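Local atomic coordinates of peroxisomal acyl-coenzyme A oxidase 1 (Arabidopsis thaliana, PDB entry 1W07), a protein that oxidises long- and medium-chain acyl-CoAs to 2-trans-enoyl-CoAs with FAD and molecular oxygen, releasing hydrogen peroxide in peroxisomal beta-oxidation. Residues 19-24 and 550-555; 340-345 and 604-609; 436-441 and 456-461. The protein carries 1 engineered substitution. All blocks are in the same frame, centred on the assembly; numbering follows the deposited sequence.

Contact 1: residues 19-24 and 550-555; sequences EDMKIV and KQLNNL
Met-21 reaches Leu-552 through a bent chain: its CG stands opposite the backbone N (chi1 -171°), and turns at the next two torsions carry the sulfur and terminal methyl across to the other helix. Leu-552 answers with CG set opposite its own carbonyl carbon (chi1 -68°). CD2, with CG behind it, meets the thioether, Met-21 CE and Leu-552 CD2 being 3.9 Å apart; Met-21 SD stands at the same 3.9 Å from Leu-552 CD2, so this methyl lies alongside the S-CH3 bond. The other branch, Leu-552 CD1, meets Val-24 CG1 at 4.1 Å, one helical turn along from Met-21. The side chains of Met-21 and Val-24 each run past that of Leu-552, pointing the opposite way to it. Gln-551 adds only its aliphatic root, with CB 4.1 Å from Met-21 CE, while its amide leads away and receives a weak hydrogen bond from Asn-554. With an alanine in place of Leu-552, Met-21 CE and Val-24 CG1 would lose the leucine methyls, and a gap would probably open between the two helices.

The axes of the two short helical segments stay 12.3 Å apart at closest approach and cross at -56°, a wide spacing bridged mainly by Met-21 and Leu-552. On the far flank of helix 18-26, Lys-22 NZ forms a salt bridge with Glu-19 OE2 at 3.2 Å, on the syn side of the carboxylate and somewhat out of its plane, and a weak hydrogen bond with Asn-608. The contact joins an N-terminal helix to one of the C-terminal oxidase region. Tyr-342 of helix 328-363 touches both Met-21 and Leu-552, Phe-16 packs on Met-21 and Gln-551, and Asn-554 leans on helix 579-596.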
# COMPACT_ATOMS: atom_id res chain seq x y z
N GLU B 19 22.69 -20.82 11.31
CA GLU B 19 23.89 -20.57 10.55
C GLU B 19 23.90 -21.29 9.21
O GLU B 19 24.41 -20.76 8.21
CB GLU B 19 25.14 -20.92 11.38
CG GLU B 19 25.34 -20.01 12.61
CD GLU B 19 25.30 -18.50 12.29
OE1 GLU B 19 26.09 -18.03 11.45
OE2 GLU B 19 24.48 -17.78 12.90
N ASP B 20 23.30 -22.48 9.16
CA ASP B 20 23.21 -23.26 7.91
C ASP B 20 22.13 -22.68 7.00
O ASP B 20 22.28 -22.67 5.78
CB ASP B 20 22.88 -24.72 8.22
CG ASP B 20 24.06 -25.46 8.84
OD1 ASP B 20 25.06 -25.66 8.12
OD2 ASP B 20 23.99 -25.81 10.04
N MET B 21 21.04 -22.20 7.59
CA MET B 21 19.98 -21.59 6.79
C MET B 21 20.51 -20.31 6.14
O MET B 21 20.06 -19.94 5.06
CB MET B 21 18.77 -21.24 7.66
CG MET B 21 17.56 -20.80 6.86
SD MET B 21 16.97 -22.09 5.74
CE MET B 21 15.75 -22.91 6.78
N LYS B 22 21.45 -19.63 6.80
CA LYS B 22 22.03 -18.40 6.26
C LYS B 22 22.71 -18.67 4.93
O LYS B 22 22.67 -17.85 4.02
CB LYS B 22 23.06 -17.79 7.22
CG LYS B 22 22.45 -17.12 8.46
CD LYS B 22 23.52 -16.49 9.34
CE LYS B 22 22.88 -15.68 10.47
NZ LYS B 22 23.89 -15.08 11.38
N ILE B 23 23.36 -19.83 4.83
CA ILE B 23 24.05 -20.22 3.60
C ILE B 23 23.04 -20.49 2.48
O ILE B 23 23.28 -20.18 1.32
CB ILE B 23 24.90 -21.48 3.81
CG1 ILE B 23 25.91 -21.23 4.95
CG2 ILE B 23 25.59 -21.88 2.51
CD1 ILE B 23 26.82 -20.05 4.70
N VAL B 24 21.91 -21.09 2.85
CA VAL B 24 20.86 -21.38 1.88
C VAL B 24 20.36 -20.07 1.25
O VAL B 24 20.23 -19.96 0.04
CB VAL B 24 19.65 -22.08 2.56
CG1 VAL B 24 18.51 -22.24 1.56
CG2 VAL B 24 20.06 -23.43 3.13
N LYS B 550 13.67 -29.39 6.62
CA LYS B 550 12.34 -29.53 7.21
C LYS B 550 11.62 -28.18 7.28
O LYS B 550 10.42 -28.09 6.97
CB LYS B 550 12.48 -30.12 8.61
CG LYS B 550 11.19 -30.18 9.40
CD LYS B 550 10.18 -31.15 8.79
CE LYS B 550 8.89 -31.14 9.58
NZ LYS B 550 9.16 -31.36 11.02
N GLN B 551 12.33 -27.14 7.70
CA GLN B 551 11.70 -25.83 7.77
C GLN B 551 11.39 -25.29 6.37
O GLN B 551 10.37 -24.65 6.18
CB GLN B 551 12.59 -24.86 8.55
CG GLN B 551 12.66 -25.18 10.03
CD GLN B 551 11.28 -25.40 10.63
OE1 GLN B 551 10.42 -24.52 10.54
NE2 GLN B 551 11.07 -26.56 11.23
N LEU B 552 12.25 -25.56 5.40
CA LEU B 552 12.00 -25.12 4.03
C LEU B 552 10.76 -25.84 3.50
O LEU B 552 9.97 -25.29 2.72
CB LEU B 552 13.20 -25.40 3.13
CG LEU B 552 14.45 -24.57 3.45
CD1 LEU B 552 15.60 -24.98 2.54
CD2 LEU B 552 14.12 -23.09 3.27
N ASN B 553 10.59 -27.09 3.92
CA ASN B 553 9.44 -27.89 3.50
C ASN B 553 8.18 -27.25 4.06
O ASN B 553 7.17 -27.11 3.36
CB ASN B 553 9.57 -29.33 4.02
CG ASN B 553 8.52 -30.25 3.45
OD1 ASN B 553 8.70 -30.82 2.37
ND2 ASN B 553 7.41 -30.39 4.15
N ASN B 554 8.23 -26.83 5.32
CA ASN B 554 7.08 -26.16 5.94
C ASN B 554 6.69 -24.93 5.13
O ASN B 554 5.53 -24.75 4.78
CB ASN B 554 7.40 -25.73 7.39
CG ASN B 554 7.50 -26.90 8.37
OD1 ASN B 554 6.82 -27.92 8.21
ND2 ASN B 554 8.30 -26.73 9.41
N LEU B 555 7.66 -24.07 4.84
CA LEU B 555 7.40 -22.85 4.08
C LEU B 555 6.90 -23.16 2.67
O LEU B 555 5.98 -22.51 2.18
CB LEU B 555 8.67 -21.99 4.02
CG LEU B 555 9.22 -21.46 5.35
CD1 LEU B 555 10.53 -20.68 5.12
CD2 LEU B 555 8.15 -20.59 6.02

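Contact 2: residues 340-345 and 604-609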
# COMPACT_ATOMS: atom_id res chain seq x y z
N SER B 340 6.80 -16.72 1.09
CA SER B 340 6.96 -16.11 -0.24
C SER B 340 8.37 -15.55 -0.43
O SER B 340 8.89 -15.55 -1.55
CB SER B 340 5.95 -14.97 -0.45
OG SER B 340 4.60 -15.43 -0.49
N ALA B 341 8.96 -15.04 0.64
CA ALA B 341 10.32 -14.51 0.54
C ALA B 341 11.24 -15.65 0.08
O ALA B 341 12.00 -15.48 -0.87
CB ALA B 341 10.78 -13.95 1.89
N TYR B 342 11.18 -16.80 0.74
CA TYR B 342 12.02 -17.92 0.33
C TYR B 342 11.61 -18.43 -1.06
O TYR B 342 12.44 -18.76 -1.90
CB TYR B 342 11.95 -19.05 1.35
CG TYR B 342 12.79 -18.82 2.59
CD1 TYR B 342 12.40 -17.91 3.57
CD2 TYR B 342 13.98 -19.52 2.79
CE1 TYR B 342 13.17 -17.70 4.72
CE2 TYR B 342 14.77 -19.32 3.92
CZ TYR B 342 14.36 -18.41 4.89
OH TYR B 342 15.12 -18.21 6.02
N ALA B 343 10.30 -18.50 -1.30
CA ALA B 343 9.82 -18.95 -2.58
C ALA B 343 10.38 -18.08 -3.72
O ALA B 343 10.82 -18.60 -4.75
CB ALA B 343 8.30 -18.93 -2.60
N PHE B 344 10.37 -16.76 -3.54
CA PHE B 344 10.87 -15.83 -4.56
C PHE B 344 12.39 -15.89 -4.67
O PHE B 344 12.95 -15.67 -5.74
CB PHE B 344 10.43 -14.39 -4.28
CG PHE B 344 8.93 -14.20 -4.30
CD1 PHE B 344 8.08 -15.17 -4.82
CD2 PHE B 344 8.39 -13.01 -3.82
CE1 PHE B 344 6.70 -14.96 -4.86
CE2 PHE B 344 7.03 -12.78 -3.86
CZ PHE B 344 6.17 -13.76 -4.38
N ARG B 345 13.05 -16.19 -3.56
CA ARG B 345 14.51 -16.34 -3.57
C ARG B 345 14.89 -17.55 -4.47
O ARG B 345 15.74 -17.46 -5.35
CB ARG B 345 14.97 -16.59 -2.13
CG ARG B 345 16.46 -16.51 -1.90
CD ARG B 345 16.92 -15.09 -2.11
NE ARG B 345 18.26 -14.87 -1.58
CZ ARG B 345 18.80 -13.67 -1.42
NH1 ARG B 345 18.11 -12.58 -1.75
NH2 ARG B 345 20.02 -13.56 -0.94
N VAL B 604 13.99 -15.45 10.04
CA VAL B 604 14.31 -14.14 9.49
C VAL B 604 15.75 -13.75 9.82
O VAL B 604 16.34 -12.91 9.15
CB VAL B 604 13.32 -13.03 9.96
CG1 VAL B 604 11.90 -13.42 9.55
CG2 VAL B 604 13.44 -12.75 11.48
N ASP B 605 16.31 -14.38 10.86
CA ASP B 605 17.70 -14.09 11.23
C ASP B 605 18.58 -14.68 10.14
O ASP B 605 19.69 -14.22 9.89
CB ASP B 605 18.09 -14.73 12.57
CG ASP B 605 17.40 -14.10 13.77
OD1 ASP B 605 17.06 -12.89 13.73
OD2 ASP B 605 17.22 -14.83 14.78
N ALA B 606 18.07 -15.71 9.47
CA ALA B 606 18.81 -16.36 8.39
C ALA B 606 19.18 -15.37 7.28
O ALA B 606 20.10 -15.61 6.50
CB ALA B 606 18.01 -17.52 7.83
N PHE B 607 18.44 -14.26 7.21
CA PHE B 607 18.69 -13.22 6.20
C PHE B 607 20.03 -12.55 6.49
O PHE B 607 20.66 -11.98 5.59
CB PHE B 607 17.56 -12.18 6.24
CG PHE B 607 16.18 -12.75 6.00
CD1 PHE B 607 15.05 -12.12 6.49
CD2 PHE B 607 16.02 -13.93 5.26
CE1 PHE B 607 13.76 -12.65 6.25
CE2 PHE B 607 14.75 -14.46 5.01
CZ PHE B 607 13.62 -13.82 5.51
N ASN B 608 20.44 -12.62 7.75
CA ASN B 608 21.72 -12.04 8.17
C ASN B 608 21.84 -10.53 7.96
O ASN B 608 22.92 -10.02 7.65
CB ASN B 608 22.87 -12.76 7.46
CG ASN B 608 24.19 -12.49 8.12
OD1 ASN B 608 24.31 -12.62 9.33
ND2 ASN B 608 25.19 -12.12 7.32
N TYR B 609 20.73 -9.82 8.13
CA TYR B 609 20.72 -8.37 7.95
C TYR B 609 21.26 -7.63 9.17
O TYR B 609 20.97 -8.02 10.30
CB TYR B 609 19.28 -7.89 7.68
CG TYR B 609 18.73 -8.26 6.32
CD1 TYR B 609 17.38 -8.56 6.16
CD2 TYR B 609 19.56 -8.29 5.19
CE1 TYR B 609 16.86 -8.88 4.89
CE2 TYR B 609 19.04 -8.61 3.92
CZ TYR B 609 17.68 -8.91 3.79
OH TYR B 609 17.13 -9.21 2.55
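Tyr-342, on helix 328-363, and Phe-607, in the type I turn from Asp-605 to Asn-608, have the nearest CA atoms of the two segments, yet these lie 10.1 Å apart, so side chains do all the bridging. The two rings meet obliquely, their centroids 5.8 Å apart and their planes inclined at 41°. Tyr-342 CE1 comes to 3.6 Å from Phe-607 CE2, arriving at the edge of the phenylalanine ring and near its plane. Beyond the ring, Tyr-342 OH passes 3.5 Å from the methyl CB of Ala-606. This hydroxyl, in a buried residue, is hydrogen-bonded to the carbonyl O of Leu-603, just ahead of the turn.

Phe-607 is held from its own segment too. With CG opposite the carbonyl carbon (chi1 -59°), the ring folds back along the preceding helical turn, and one face is covered toward its rim by Val-604 CA. The turn itself is closed by Asn-608 N on Asp-605 O at 2.8 Å. Asn-608, the first residue to leave helical torsions, takes a positive phi of 61°, as asparagine often does at a helix end, and beyond it the Tyr-609 ring has Phe-607 CB over one face.

Within the helical C-terminal half of the oxidase, the contact joins a long helix of the C-alpha1 family region to the chain following helix 600-605. Helix 548-566 packs on Tyr-342 through Leu-552 and Leu-555, and helix 516-538 through Phe-535. Trp-25 of helix 18-26 meets the Phe-607 ring, while Asp-605 forms salt bridges with Arg-11 and with Arg-305 of helix 278-309.

Contact 3: residues 436-441 and 456-461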
# COMPACT_ATOMS: atom_id res chain seq x y z
N ARG B 436 -1.08 -14.05 -23.90
CA ARG B 436 -0.99 -14.29 -25.34
C ARG B 436 -0.16 -15.55 -25.60
O ARG B 436 -0.52 -16.37 -26.43
CB ARG B 436 -0.36 -13.09 -26.05
CG ARG B 436 -1.24 -11.86 -26.13
CD ARG B 436 -0.56 -10.79 -26.96
NE ARG B 436 -1.24 -9.50 -26.88
CZ ARG B 436 -2.41 -9.20 -27.44
NH1 ARG B 436 -3.08 -10.10 -28.16
NH2 ARG B 436 -2.91 -7.98 -27.30
N PHE B 437 0.96 -15.69 -24.89
CA PHE B 437 1.82 -16.86 -25.04
C PHE B 437 1.07 -18.14 -24.67
O PHE B 437 1.19 -19.16 -25.35
CB PHE B 437 3.06 -16.71 -24.13
CG PHE B 437 3.91 -17.94 -24.05
CD1 PHE B 437 4.69 -18.33 -25.13
CD2 PHE B 437 3.92 -18.73 -22.90
CE1 PHE B 437 5.47 -19.48 -25.08
CE2 PHE B 437 4.70 -19.89 -22.83
CZ PHE B 437 5.48 -20.26 -23.92
N LEU B 438 0.29 -18.08 -23.60
CA LEU B 438 -0.47 -19.23 -23.16
C LEU B 438 -1.54 -19.59 -24.18
O LEU B 438 -1.77 -20.76 -24.45
CB LEU B 438 -1.12 -18.97 -21.79
CG LEU B 438 -0.17 -18.91 -20.58
CD1 LEU B 438 -0.96 -18.55 -19.33
CD2 LEU B 438 0.55 -20.26 -20.42
N MET B 439 -2.18 -18.57 -24.74
CA MET B 439 -3.22 -18.80 -25.74
C MET B 439 -2.65 -19.45 -26.99
O MET B 439 -3.27 -20.33 -27.58
CB MET B 439 -3.92 -17.48 -26.10
CG MET B 439 -4.79 -16.90 -24.99
SD MET B 439 -6.08 -18.01 -24.38
CE MET B 439 -5.28 -18.67 -22.88
N LYS B 440 -1.46 -19.02 -27.41
CA LYS B 440 -0.82 -19.61 -28.57
C LYS B 440 -0.42 -21.06 -28.29
O LYS B 440 -0.57 -21.92 -29.14
CB LYS B 440 0.42 -18.81 -28.98
CG LYS B 440 0.09 -17.49 -29.65
CD LYS B 440 1.35 -16.74 -30.09
CE LYS B 440 2.18 -17.52 -31.11
NZ LYS B 440 3.36 -16.73 -31.57
N THR B 441 0.09 -21.31 -27.09
CA THR B 441 0.50 -22.65 -26.70
C THR B 441 -0.70 -23.58 -26.72
O THR B 441 -0.61 -24.73 -27.14
CB THR B 441 1.13 -22.66 -25.30
OG1 THR B 441 2.24 -21.75 -25.29
CG2 THR B 441 1.62 -24.06 -24.92
N ALA B 456 5.10 -27.68 -20.11
CA ALA B 456 5.02 -29.10 -20.42
C ALA B 456 3.73 -29.71 -19.88
O ALA B 456 3.10 -30.54 -20.53
CB ALA B 456 6.23 -29.82 -19.83
N TYR B 457 3.33 -29.27 -18.69
CA TYR B 457 2.11 -29.79 -18.08
C TYR B 457 0.91 -29.58 -18.98
O TYR B 457 -0.04 -30.35 -18.95
CB TYR B 457 1.87 -29.11 -16.72
CG TYR B 457 1.39 -27.68 -16.82
CD1 TYR B 457 0.04 -27.35 -16.67
CD2 TYR B 457 2.29 -26.64 -17.08
CE1 TYR B 457 -0.41 -26.03 -16.76
CE2 TYR B 457 1.85 -25.31 -17.17
CZ TYR B 457 0.50 -25.01 -17.01
OH TYR B 457 0.08 -23.71 -17.14
N MET B 458 0.97 -28.52 -19.77
CA MET B 458 -0.14 -28.20 -20.67
C MET B 458 -0.32 -29.30 -21.69
O MET B 458 -1.30 -29.33 -22.42
CB MET B 458 0.10 -26.86 -21.36
CG MET B 458 0.14 -25.67 -20.41
SD MET B 458 0.38 -24.09 -21.24
CE MET B 458 -1.36 -23.63 -21.56
N GLY B 459 0.65 -30.22 -21.74
CA GLY B 459 0.57 -31.33 -22.68
C GLY B 459 -0.25 -32.47 -22.11
O GLY B 459 -0.92 -33.20 -22.84
N ARG B 460 -0.20 -32.62 -20.79
CA ARG B 460 -0.93 -33.68 -20.11
C ARG B 460 -2.35 -33.24 -19.76
O ARG B 460 -2.87 -33.59 -18.69
CB ARG B 460 -0.18 -34.11 -18.85
CG ARG B 460 1.15 -34.79 -19.14
CD ARG B 460 1.88 -35.26 -17.89
NE ARG B 460 2.72 -34.22 -17.29
CZ ARG B 460 2.29 -33.26 -16.49
NH1 ARG B 460 1.00 -33.18 -16.16
NH2 ARG B 460 3.15 -32.37 -16.00
N ALA B 461 -2.98 -32.50 -20.66
CA ALA B 461 -4.34 -32.01 -20.46
C ALA B 461 -5.33 -33.16 -20.32
O ALA B 461 -6.50 -32.95 -19.96
CB ALA B 461 -4.74 -31.11 -21.63
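On the way to Met-458, the residue that meets Leu-438 and Thr-441, Ala-456 already lies within a 3-10 segment. Tyr-457 follows, its side chain running beside that of the methionine: Met-458 CG sits 3.5 Å above one face of the Tyr-457 ring, displaced toward the rim. The tyrosine hydroxyl is hydrogen-bonded to His-526 of helix 516-538, a residue that also packs on Leu-438.

Met-458 makes all the close contacts across the two segments. Its chain is extended through chi2 (-178°) and bends only at chi3, so that the sulfur is pushed between two residues one helical turn apart. SD touches Leu-438 CD2 at 3.9 Å and Thr-441 CG2 at 3.9 Å, crossing both side chains at about a right angle, while the terminal methyl CE rests 4.0 Å from Leu-438 CD2. This is apolar packing of a connecting loop against helix 427-443, the helix that starts directly after the FAD-binding Asp-426; the contact itself lies well away from the flavin.

The same rotation of Thr-441 (chi1 -58°) sets OG1 on Phe-437 O and turns CG2 toward Met-458 SD. OG1 donates to Phe-437 O at 2.8 Å, tilted 35° from the carbonyl plane, and Thr-441 N reaches the same oxygen from the opposite face.

After Gly-459, Arg-460 N bonds to Tyr-457 O at 2.9 Å. Arg-460 occupies the N-cap position of helix 461-464, and its guanidinium makes a long, weak ion pair with Glu-488 of helix 480-503.

Overall arrangement
Contacts 1 and 2 form one continuous buried cluster, their centres 9 Å apart and Met-21 CG 3.5 Å from Ala-606 CB. Contact 2 lies nearest the centre of the chain, about 15 Å from it, against about 23 Å for contact 1 and 27 Å for contact 3. The segments of contacts 1 and 2 alternate along the chain, so N-terminal, middle and C-terminal helices are tied together here. Contact 3 stands more than 30 Å from both, joining chain neighbours nearer the periphery, where exposed Arg-436, Lys-440 and Arg-460 flank the buried Leu-438 and Met-458. Helix 516-538 nevertheless packs against both contacts 2 and 3. Methionine sulfur meets aliphatic groups in contacts 1 and 3, whereas contact 2 relies on aromatic rings.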